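Oxidoreductase, short chain dehydrogenase/reductase family (Burkholderia thailandensis, PDB 5WJS) binds NADH in a Rossmann fold of the short-chain dehydrogenase/reductase family and probably acts as an oxidoreductase. Local coordinates at residues A140-N145 with Y183-S188; S167-G172 with N212-G217; L171-W176 with S188-V193. All blocks are in the same frame, centred on the assembly; numbering follows the deposited sequence.

Contact 1 (A140-N145 with Y183-S188). With NAI (1,4-dihydronicotinamide adenine dinucleotide), chain C.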
# COMPACT_ATOMS: atom_id res chain seq x y z
N ALA A 140 11.51 17.24 24.49
CA ALA A 140 11.14 15.88 24.85
C ALA A 140 10.10 15.33 23.88
O ALA A 140 10.16 14.16 23.48
CB ALA A 140 10.63 15.83 26.29
N CYS A 141 9.14 16.16 23.48
CA CYS A 141 8.17 15.74 22.47
C CYS A 141 8.86 15.31 21.18
O CYS A 141 8.57 14.24 20.62
CB CYS A 141 7.18 16.86 22.20
SG CYS A 141 5.79 16.32 21.21
N ILE A 142 9.80 16.13 20.70
CA ILE A 142 10.56 15.78 19.51
C ILE A 142 11.39 14.52 19.75
O ILE A 142 11.52 13.67 18.86
CB ILE A 142 11.45 16.97 19.08
CG1 ILE A 142 10.60 18.18 18.70
CG2 ILE A 142 12.37 16.55 17.94
CD1 ILE A 142 9.84 18.00 17.37
N ALA A 143 11.96 14.38 20.94
CA ALA A 143 12.82 13.22 21.21
C ALA A 143 12.04 11.91 21.12
O ALA A 143 12.52 10.94 20.52
CB ALA A 143 13.49 13.36 22.58
N VAL A 144 10.85 11.86 21.72
CA VAL A 144 10.09 10.61 21.74
C VAL A 144 9.27 10.38 20.47
O VAL A 144 8.84 9.24 20.21
CB VAL A 144 9.19 10.57 22.99
CG1 VAL A 144 7.97 11.48 22.85
CG2 VAL A 144 8.76 9.13 23.32
N ASN A 145 9.07 11.40 19.65
CA ASN A 145 8.19 11.26 18.49
C ASN A 145 8.90 11.34 17.15
O ASN A 145 8.40 10.78 16.18
CB ASN A 145 7.07 12.31 18.53
CG ASN A 145 6.03 11.99 19.60
OD1 ASN A 145 5.46 10.90 19.60
ND2 ASN A 145 5.81 12.93 20.53
N TYR A 183 -2.32 19.02 20.68
CA TYR A 183 -0.93 18.59 20.83
C TYR A 183 -0.08 19.11 19.67
O TYR A 183 0.40 18.33 18.84
CB TYR A 183 -0.83 17.07 20.95
CG TYR A 183 -1.69 16.23 20.00
CD1 TYR A 183 -2.14 16.72 18.77
CD2 TYR A 183 -2.04 14.93 20.35
CE1 TYR A 183 -2.91 15.94 17.93
CE2 TYR A 183 -2.80 14.15 19.50
CZ TYR A 183 -3.24 14.66 18.30
OH TYR A 183 -4.02 13.87 17.48
N PRO A 184 0.15 20.42 19.60
CA PRO A 184 0.79 20.99 18.40
C PRO A 184 2.21 20.48 18.15
O PRO A 184 2.58 20.31 16.98
CB PRO A 184 0.77 22.50 18.68
CG PRO A 184 0.59 22.62 20.19
CD PRO A 184 -0.26 21.44 20.58
N VAL A 185 3.01 20.23 19.19
CA VAL A 185 4.36 19.75 18.93
C VAL A 185 4.33 18.32 18.44
O VAL A 185 5.16 17.91 17.63
CB VAL A 185 5.27 19.89 20.16
CG1 VAL A 185 6.71 19.51 19.78
CG2 VAL A 185 5.21 21.30 20.71
N TYR A 186 3.39 17.52 18.94
CA TYR A 186 3.21 16.17 18.41
C TYR A 186 2.84 16.21 16.93
O TYR A 186 3.41 15.48 16.11
CB TYR A 186 2.13 15.43 19.21
CG TYR A 186 1.77 14.06 18.69
CD1 TYR A 186 2.62 12.98 18.90
CD2 TYR A 186 0.58 13.85 17.98
CE1 TYR A 186 2.29 11.72 18.42
CE2 TYR A 186 0.25 12.59 17.50
CZ TYR A 186 1.10 11.53 17.73
OH TYR A 186 0.78 10.28 17.26
N ALA A 187 1.89 17.07 16.56
CA ALA A 187 1.51 17.22 15.16
C ALA A 187 2.71 17.62 14.31
O ALA A 187 2.89 17.12 13.19
CB ALA A 187 0.39 18.25 15.02
N SER A 188 3.53 18.54 14.83
CA SER A 188 4.74 18.93 14.11
C SER A 188 5.67 17.73 13.93
O SER A 188 6.21 17.50 12.84
CB SER A 188 5.45 20.05 14.85
OG SER A 188 4.57 21.14 15.06
PA NAI C . 1.35 3.91 22.21
O1A NAI C . 1.64 5.19 22.97
O2A NAI C . 0.06 3.22 22.66
O5B NAI C . 2.60 2.84 22.41
C5B NAI C . 3.91 3.29 22.13
C4B NAI C . 4.86 2.09 22.53
O4B NAI C . 6.29 2.70 22.42
C3B NAI C . 4.66 1.77 23.74
O3B NAI C . 4.83 0.32 23.99
C2B NAI C . 5.82 2.59 24.60
O2B NAI C . 6.10 1.83 25.80
C1B NAI C . 6.85 2.73 23.85
N9A NAI C . 7.35 4.09 24.13
C8A NAI C . 6.87 5.32 24.28
N7A NAI C . 7.90 6.12 24.58
C5A NAI C . 9.01 5.37 24.63
C6A NAI C . 10.31 5.72 24.93
N6A NAI C . 11.18 6.89 25.27
N1A NAI C . 11.27 4.80 24.92
C2A NAI C . 10.97 3.50 24.64
N3A NAI C . 9.66 3.15 24.35
C4A NAI C . 8.69 4.09 24.36
O3 NAI C . 1.33 4.25 20.59
PN NAI C . 0.37 3.51 19.52
O1N NAI C . 0.49 2.01 19.63
O2N NAI C . -1.03 3.93 19.68
O5D NAI C . 0.86 4.02 17.97
C5D NAI C . 2.03 3.46 17.39
C4D NAI C . 2.46 4.39 16.21
O4D NAI C . 1.41 4.70 15.47
C3D NAI C . 2.95 5.69 16.81
O3D NAI C . 4.08 6.09 16.15
C2D NAI C . 1.78 6.68 16.60
O2D NAI C . 2.24 8.10 16.55
C1D NAI C . 1.24 6.28 15.48
N1N NAI C . -0.20 6.60 15.43
C2N NAI C . -1.16 5.76 16.13
C3N NAI C . -2.66 6.16 16.17
C7N NAI C . -3.63 5.29 17.01
O7N NAI C . -4.78 5.56 17.04
N7N NAI C . -3.11 4.14 17.79
C4N NAI C . -3.21 7.32 15.32
C5N NAI C . -2.16 7.88 14.30
C6N NAI C . -0.67 7.77 14.69

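Contact 2 (S167-G172 with N212-G217). With NAI (1,4-dihydronicotinamide adenine dinucleotide), chain C.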
# COMPACT_ATOMS: atom_id res chain seq x y z
N SER A 167 14.29 -2.26 4.07
CA SER A 167 13.05 -1.50 4.14
C SER A 167 12.96 -0.81 5.50
O SER A 167 13.13 -1.46 6.54
CB SER A 167 11.83 -2.40 3.91
OG SER A 167 10.63 -1.66 3.83
N ILE A 168 12.68 0.48 5.49
CA ILE A 168 12.52 1.27 6.71
C ILE A 168 11.10 1.81 6.71
O ILE A 168 10.67 2.44 5.74
CB ILE A 168 13.57 2.38 6.80
CG1 ILE A 168 14.97 1.76 6.90
CG2 ILE A 168 13.27 3.33 7.98
CD1 ILE A 168 16.14 2.73 6.73
N VAL A 169 10.34 1.50 7.74
CA VAL A 169 8.94 1.92 7.84
C VAL A 169 8.86 2.89 9.00
O VAL A 169 9.12 2.53 10.16
CB VAL A 169 7.99 0.72 8.02
CG1 VAL A 169 6.55 1.19 8.24
CG2 VAL A 169 8.04 -0.22 6.80
N ASN A 170 8.52 4.14 8.70
CA ASN A 170 8.40 5.19 9.70
C ASN A 170 6.92 5.42 10.02
O ASN A 170 6.11 5.56 9.10
CB ASN A 170 9.04 6.48 9.21
CG ASN A 170 10.54 6.34 8.95
OD1 ASN A 170 11.22 5.55 9.60
ND2 ASN A 170 11.06 7.13 8.00
N LEU A 171 6.57 5.45 11.30
CA LEU A 171 5.18 5.63 11.67
C LEU A 171 4.83 7.12 11.68
O LEU A 171 5.41 7.90 12.44
CB LEU A 171 4.90 5.00 13.03
CG LEU A 171 4.44 3.53 12.98
CD1 LEU A 171 2.97 3.41 12.51
CD2 LEU A 171 5.36 2.67 12.11
N GLY A 172 3.89 7.50 10.83
CA GLY A 172 3.32 8.83 10.80
C GLY A 172 2.05 8.91 11.62
O GLY A 172 1.86 8.15 12.58
N ASN A 212 9.52 4.39 3.74
CA ASN A 212 8.11 4.75 3.60
C ASN A 212 7.58 5.21 4.94
O ASN A 212 8.06 4.79 6.00
CB ASN A 212 7.27 3.58 3.08
CG ASN A 212 7.58 3.23 1.65
OD1 ASN A 212 7.31 4.01 0.74
ND2 ASN A 212 8.16 2.02 1.43
N THR A 213 6.58 6.08 4.89
CA THR A 213 5.80 6.45 6.07
C THR A 213 4.52 5.64 6.09
O THR A 213 3.78 5.60 5.10
CB THR A 213 5.48 7.95 6.08
OG1 THR A 213 6.69 8.69 5.97
CG2 THR A 213 4.78 8.34 7.41
N LEU A 214 4.28 4.96 7.20
CA LEU A 214 3.05 4.22 7.41
C LEU A 214 2.17 5.08 8.30
O LEU A 214 2.57 5.41 9.42
CB LEU A 214 3.34 2.85 8.05
CG LEU A 214 2.17 1.94 8.38
CD1 LEU A 214 1.36 1.65 7.11
CD2 LEU A 214 2.64 0.63 9.04
N VAL A 215 0.99 5.44 7.81
CA VAL A 215 0.14 6.42 8.49
C VAL A 215 -1.13 5.74 9.00
O VAL A 215 -2.03 5.44 8.20
CB VAL A 215 -0.20 7.59 7.54
CG1 VAL A 215 -0.92 8.70 8.31
CG2 VAL A 215 1.08 8.13 6.87
N PRO A 216 -1.25 5.46 10.29
CA PRO A 216 -2.50 4.88 10.80
C PRO A 216 -3.58 5.93 11.02
O PRO A 216 -3.30 7.10 11.28
CB PRO A 216 -2.09 4.26 12.15
CG PRO A 216 -0.60 4.61 12.36
CD PRO A 216 -0.28 5.71 11.37
N GLY A 217 -4.83 5.47 10.92
CA GLY A 217 -5.96 6.23 11.43
C GLY A 217 -6.08 6.04 12.93
O GLY A 217 -5.10 5.74 13.63
PA NAI C . 1.35 3.91 22.21
O1A NAI C . 1.64 5.19 22.97
O2A NAI C . 0.06 3.22 22.66
O5B NAI C . 2.60 2.84 22.41
C5B NAI C . 3.91 3.29 22.13
C4B NAI C . 4.86 2.09 22.53
O4B NAI C . 6.29 2.70 22.42
C3B NAI C . 4.66 1.77 23.74
O3B NAI C . 4.83 0.32 23.99
C2B NAI C . 5.82 2.59 24.60
O2B NAI C . 6.10 1.83 25.80
C1B NAI C . 6.85 2.73 23.85
N9A NAI C . 7.35 4.09 24.13
C8A NAI C . 6.87 5.32 24.28
N7A NAI C . 7.90 6.12 24.58
C5A NAI C . 9.01 5.37 24.63
C6A NAI C . 10.31 5.72 24.93
N6A NAI C . 11.18 6.89 25.27
N1A NAI C . 11.27 4.80 24.92
C2A NAI C . 10.97 3.50 24.64
N3A NAI C . 9.66 3.15 24.35
C4A NAI C . 8.69 4.09 24.36
O3 NAI C . 1.33 4.25 20.59
PN NAI C . 0.37 3.51 19.52
O1N NAI C . 0.49 2.01 19.63
O2N NAI C . -1.03 3.93 19.68
O5D NAI C . 0.86 4.02 17.97
C5D NAI C . 2.03 3.46 17.39
C4D NAI C . 2.46 4.39 16.21
O4D NAI C . 1.41 4.70 15.47
C3D NAI C . 2.95 5.69 16.81
O3D NAI C . 4.08 6.09 16.15
C2D NAI C . 1.78 6.68 16.60
O2D NAI C . 2.24 8.10 16.55
C1D NAI C . 1.24 6.28 15.48
N1N NAI C . -0.20 6.60 15.43
C2N NAI C . -1.16 5.76 16.13
C3N NAI C . -2.66 6.16 16.17
C7N NAI C . -3.63 5.29 17.01
O7N NAI C . -4.78 5.56 17.04
N7N NAI C . -3.11 4.14 17.79
C4N NAI C . -3.21 7.32 15.32
C5N NAI C . -2.16 7.88 14.30
C6N NAI C . -0.67 7.77 14.69
O HOH W 1 9.44 0.95 3.72

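Contact 3 (L171-W176 with S188-V193). With NAI (1,4-dihydronicotinamide adenine dinucleotide), chain C.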
# COMPACT_ATOMS: atom_id res chain seq x y z
N LEU A 171 6.57 5.45 11.30
CA LEU A 171 5.18 5.63 11.67
C LEU A 171 4.83 7.12 11.68
O LEU A 171 5.41 7.90 12.44
CB LEU A 171 4.90 5.00 13.03
CG LEU A 171 4.44 3.53 12.98
CD1 LEU A 171 2.97 3.41 12.51
CD2 LEU A 171 5.36 2.67 12.11
N GLY A 172 3.89 7.50 10.83
CA GLY A 172 3.32 8.83 10.80
C GLY A 172 2.05 8.91 11.62
O GLY A 172 1.86 8.15 12.58
N SER A 173 1.16 9.83 11.23
CA SER A 173 -0.11 10.03 11.92
C SER A 173 -1.05 10.84 11.04
O SER A 173 -0.62 11.79 10.38
CB SER A 173 0.10 10.78 13.25
OG SER A 173 -1.16 11.12 13.83
N ILE A 174 -2.35 10.51 11.06
CA ILE A 174 -3.34 11.38 10.40
C ILE A 174 -3.72 12.58 11.24
O ILE A 174 -4.46 13.45 10.75
CB ILE A 174 -4.66 10.67 10.00
CG1 ILE A 174 -5.48 10.28 11.23
CG2 ILE A 174 -4.39 9.44 9.11
CD1 ILE A 174 -6.93 9.84 10.91
N SER A 175 -3.24 12.67 12.48
CA SER A 175 -3.63 13.76 13.39
C SER A 175 -3.37 15.13 12.78
O SER A 175 -4.22 16.03 12.84
CB SER A 175 -2.86 13.63 14.70
OG SER A 175 -1.47 13.92 14.49
N TRP A 176 -2.17 15.34 12.23
CA TRP A 176 -1.87 16.64 11.64
C TRP A 176 -2.59 16.83 10.30
O TRP A 176 -2.91 17.97 9.93
CB TRP A 176 -0.36 16.80 11.48
CG TRP A 176 0.24 15.85 10.50
CD1 TRP A 176 0.73 14.60 10.76
CD2 TRP A 176 0.41 16.07 9.10
NE1 TRP A 176 1.19 14.02 9.59
CE2 TRP A 176 1.00 14.90 8.56
CE3 TRP A 176 0.10 17.13 8.24
CZ2 TRP A 176 1.32 14.78 7.20
CZ3 TRP A 176 0.40 17.00 6.89
CH2 TRP A 176 1.00 15.83 6.38
N SER A 188 3.53 18.54 14.83
CA SER A 188 4.74 18.93 14.11
C SER A 188 5.67 17.73 13.93
O SER A 188 6.21 17.50 12.84
CB SER A 188 5.45 20.05 14.85
OG SER A 188 4.57 21.14 15.06
N ALA A 189 5.87 16.96 15.00
CA ALA A 189 6.78 15.82 14.96
C ALA A 189 6.32 14.79 13.94
O ALA A 189 7.13 14.22 13.19
CB ALA A 189 6.89 15.20 16.35
N LYS A 190 5.02 14.55 13.87
CA LYS A 190 4.48 13.53 12.98
C LYS A 190 4.50 13.99 11.52
O LYS A 190 4.80 13.19 10.63
CB LYS A 190 3.07 13.16 13.45
CG LYS A 190 3.09 12.25 14.71
CD LYS A 190 3.60 10.85 14.31
CE LYS A 190 4.41 10.18 15.39
NZ LYS A 190 4.67 8.71 15.09
N ALA A 191 4.20 15.27 11.26
CA ALA A 191 4.41 15.81 9.92
C ALA A 191 5.88 15.79 9.53
O ALA A 191 6.21 15.65 8.34
CB ALA A 191 3.88 17.24 9.83
N ALA A 192 6.78 15.94 10.50
CA ALA A 192 8.20 15.94 10.18
C ALA A 192 8.63 14.61 9.58
O ALA A 192 9.60 14.56 8.81
CB ALA A 192 9.01 16.22 11.45
N VAL A 193 7.92 13.52 9.90
CA VAL A 193 8.29 12.20 9.39
C VAL A 193 8.22 12.16 7.86
O VAL A 193 8.95 11.40 7.22
CB VAL A 193 7.40 11.14 10.07
CG1 VAL A 193 7.62 9.78 9.47
CG2 VAL A 193 7.67 11.12 11.61
PA NAI C . 1.35 3.91 22.21
O1A NAI C . 1.64 5.19 22.97
O2A NAI C . 0.06 3.22 22.66
O5B NAI C . 2.60 2.84 22.41
C5B NAI C . 3.91 3.29 22.13
C4B NAI C . 4.86 2.09 22.53
O4B NAI C . 6.29 2.70 22.42
C3B NAI C . 4.66 1.77 23.74
O3B NAI C . 4.83 0.32 23.99
C2B NAI C . 5.82 2.59 24.60
O2B NAI C . 6.10 1.83 25.80
C1B NAI C . 6.85 2.73 23.85
N9A NAI C . 7.35 4.09 24.13
C8A NAI C . 6.87 5.32 24.28
N7A NAI C . 7.90 6.12 24.58
C5A NAI C . 9.01 5.37 24.63
C6A NAI C . 10.31 5.72 24.93
N6A NAI C . 11.18 6.89 25.27
N1A NAI C . 11.27 4.80 24.92
C2A NAI C . 10.97 3.50 24.64
N3A NAI C . 9.66 3.15 24.35
C4A NAI C . 8.69 4.09 24.36
O3 NAI C . 1.33 4.25 20.59
PN NAI C . 0.37 3.51 19.52
O1N NAI C . 0.49 2.01 19.63
O2N NAI C . -1.03 3.93 19.68
O5D NAI C . 0.86 4.02 17.97
C5D NAI C . 2.03 3.46 17.39
C4D NAI C . 2.46 4.39 16.21
O4D NAI C . 1.41 4.70 15.47
C3D NAI C . 2.95 5.69 16.81
O3D NAI C . 4.08 6.09 16.15
C2D NAI C . 1.78 6.68 16.60
O2D NAI C . 2.24 8.10 16.55
C1D NAI C . 1.24 6.28 15.48
N1N NAI C . -0.20 6.60 15.43
C2N NAI C . -1.16 5.76 16.13
C3N NAI C . -2.66 6.16 16.17
C7N NAI C . -3.63 5.29 17.01
O7N NAI C . -4.78 5.56 17.04
N7N NAI C . -3.11 4.14 17.79
C4N NAI C . -3.21 7.32 15.32
C5N NAI C . -2.16 7.88 14.30
C6N NAI C . -0.67 7.77 14.69
O HOH W 2 2.65 11.52 9.24

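Contact 1 (A140-N145 with Y183-S188)
C141 and N145, one turn apart on helix 135-163, both face Y186 on helix 184-204. Y186 is the tyrosine of the YxxxK motif of short-chain dehydrogenases, whose lysine is K190, and its side chain shows how such a tyrosine is held. At the base, its CB lies beside the sulfur, 4.3 Å from C141 SG. Further out the ring meets the amide of N145, which stands nearly upright to it, the two planes 77° apart. CD1 has both ends of that amide near it, while CE1 is 3.5 Å from N145 OD1, which lies at the ring edge and in its plane. On the other flank, CD2 sits over the centre of the Y183 ring, 3.6 Å above its plane. At the tip, Y186 OH makes a hydrogen bond of 2.7 Å with hydroxyl O2D of the nicotinamide ribose of NADH. The phenol reaches the cofactor because CG is anti to the backbone N (chi1 175°).

The axes of the two short helical segments come within 9.2 Å and cross at -40°, and side chains fill the space between. N145 is itself held: OD1 accepts from the backbone N of N124, and ND2 gives a weak bond to C141 O within its own helix. C141 SG reaches V185 CG1, 3.6 Å away, and I142 CD1 touches that same methyl from farther along the helix. The sulfur also comes close to the other backbone, with C141 SG 3.5 Å from Y186 N.

Contact 2 (S167-G172 with N212-G217)
V169 and L214 meet on one face of the parallel sheet, their side chains crossing obliquely, with V169 CG1 3.6 Å from L214 CB. L171 shares this face, and its CD1 meets P216 CG, 3.8 Å away; CG of that proline also packs against N1N of the nicotinamide ring. On the opposite face N170 and T213 stand side by side. With OG1 of T213 anti to the carbonyl carbon (chi1 -55°), CG2 is the branch that faces the neighbouring strand: it lies 3.5 Å from N170 O and reaches forward to G172 N, 3.6 Å away, while OG1 bonds to T197.

Four backbone bonds join the strands. The one from N170 N to N212 O is 2.8 Å long and straight, at 179°; the others start from N212 N, L214 N and G172 N. At the start of the pair a water links S167 OG and I168 O to N212 ND2, and N212 OD1 accepts from Q270 N.

This is the parallel pairing of a Rossmann beta-alpha-beta unit, connected by helix 184-204. That helix packs V193 against N170 and T213, helix 249-260 lies on V169, L214 and P216, and strands 117-120 and 271-274 continue the sheet.

Contact 3 (L171-W176 with S188-V193)
G172 and K190 bring their CA atoms within 5.3 Å where the chain leaves strand 166-171 and passes, as a loop, the continuing helix 184-204; four residues on, W176 faces A191 with their CA atoms 6.6 Å apart. A water molecule bridges the segments, accepting from S173 N and W176 NE1 and donating to K190 O.

K190 runs along the loop. Its CG lies against S173 CB at 3.6 Å, its CD passes G172 O, and bends at chi2 and chi3 carry NZ to L171 O, 2.9 Å away. NZ approaches from above that carbonyl plane (51° out of it), and also donates to both hydroxyls, O2D and O3D, of the nicotinamide ribose, so NZ has three acceptors; L171 O also accepts from Q149 NE2. This is the lysine of the YxxxK motif on a Rossmann fold, and S173, thirteen residues before the motif tyrosine, is consistent with the conserved family serine. Its CB touches C6N of the nicotinamide, and its OG shares a hydrogen bond with S175 OG.

W176 closes the outer end. With CG set between the backbone N and carbonyl carbon (chi1 66°), the indole crosses the K190 side chain at about a right angle, and A191 CB makes a CH-pi contact over its five-membered ring, 3.8 Å from the centroid and 13° off the normal. At the indole edge, in the ring plane, sits the water bound by NE1.

How the contacts relate
The three contacts show how a Rossmann fold builds a cofactor site from successive elements. Contact 3 is the hub: it shares S188 with contact 1 and both L171 and G172 with contact 2, their centres lying about 9 and 10 Å from its own. Contacts 1 and 2 do not touch, with centres about 16 Å apart and nearest atoms about 5 Å, yet both reach the same NADH. N145 CB meets A189 CB at 3.6 Å between contacts 1 and 3, and N170 CB meets V193 CG1 at the same distance between contacts 2 and 3. Contact 1 brings Y186 and contact 3 brings K190 to the nicotinamide ribose, whereas contact 2 brings P216 to the nicotinamide.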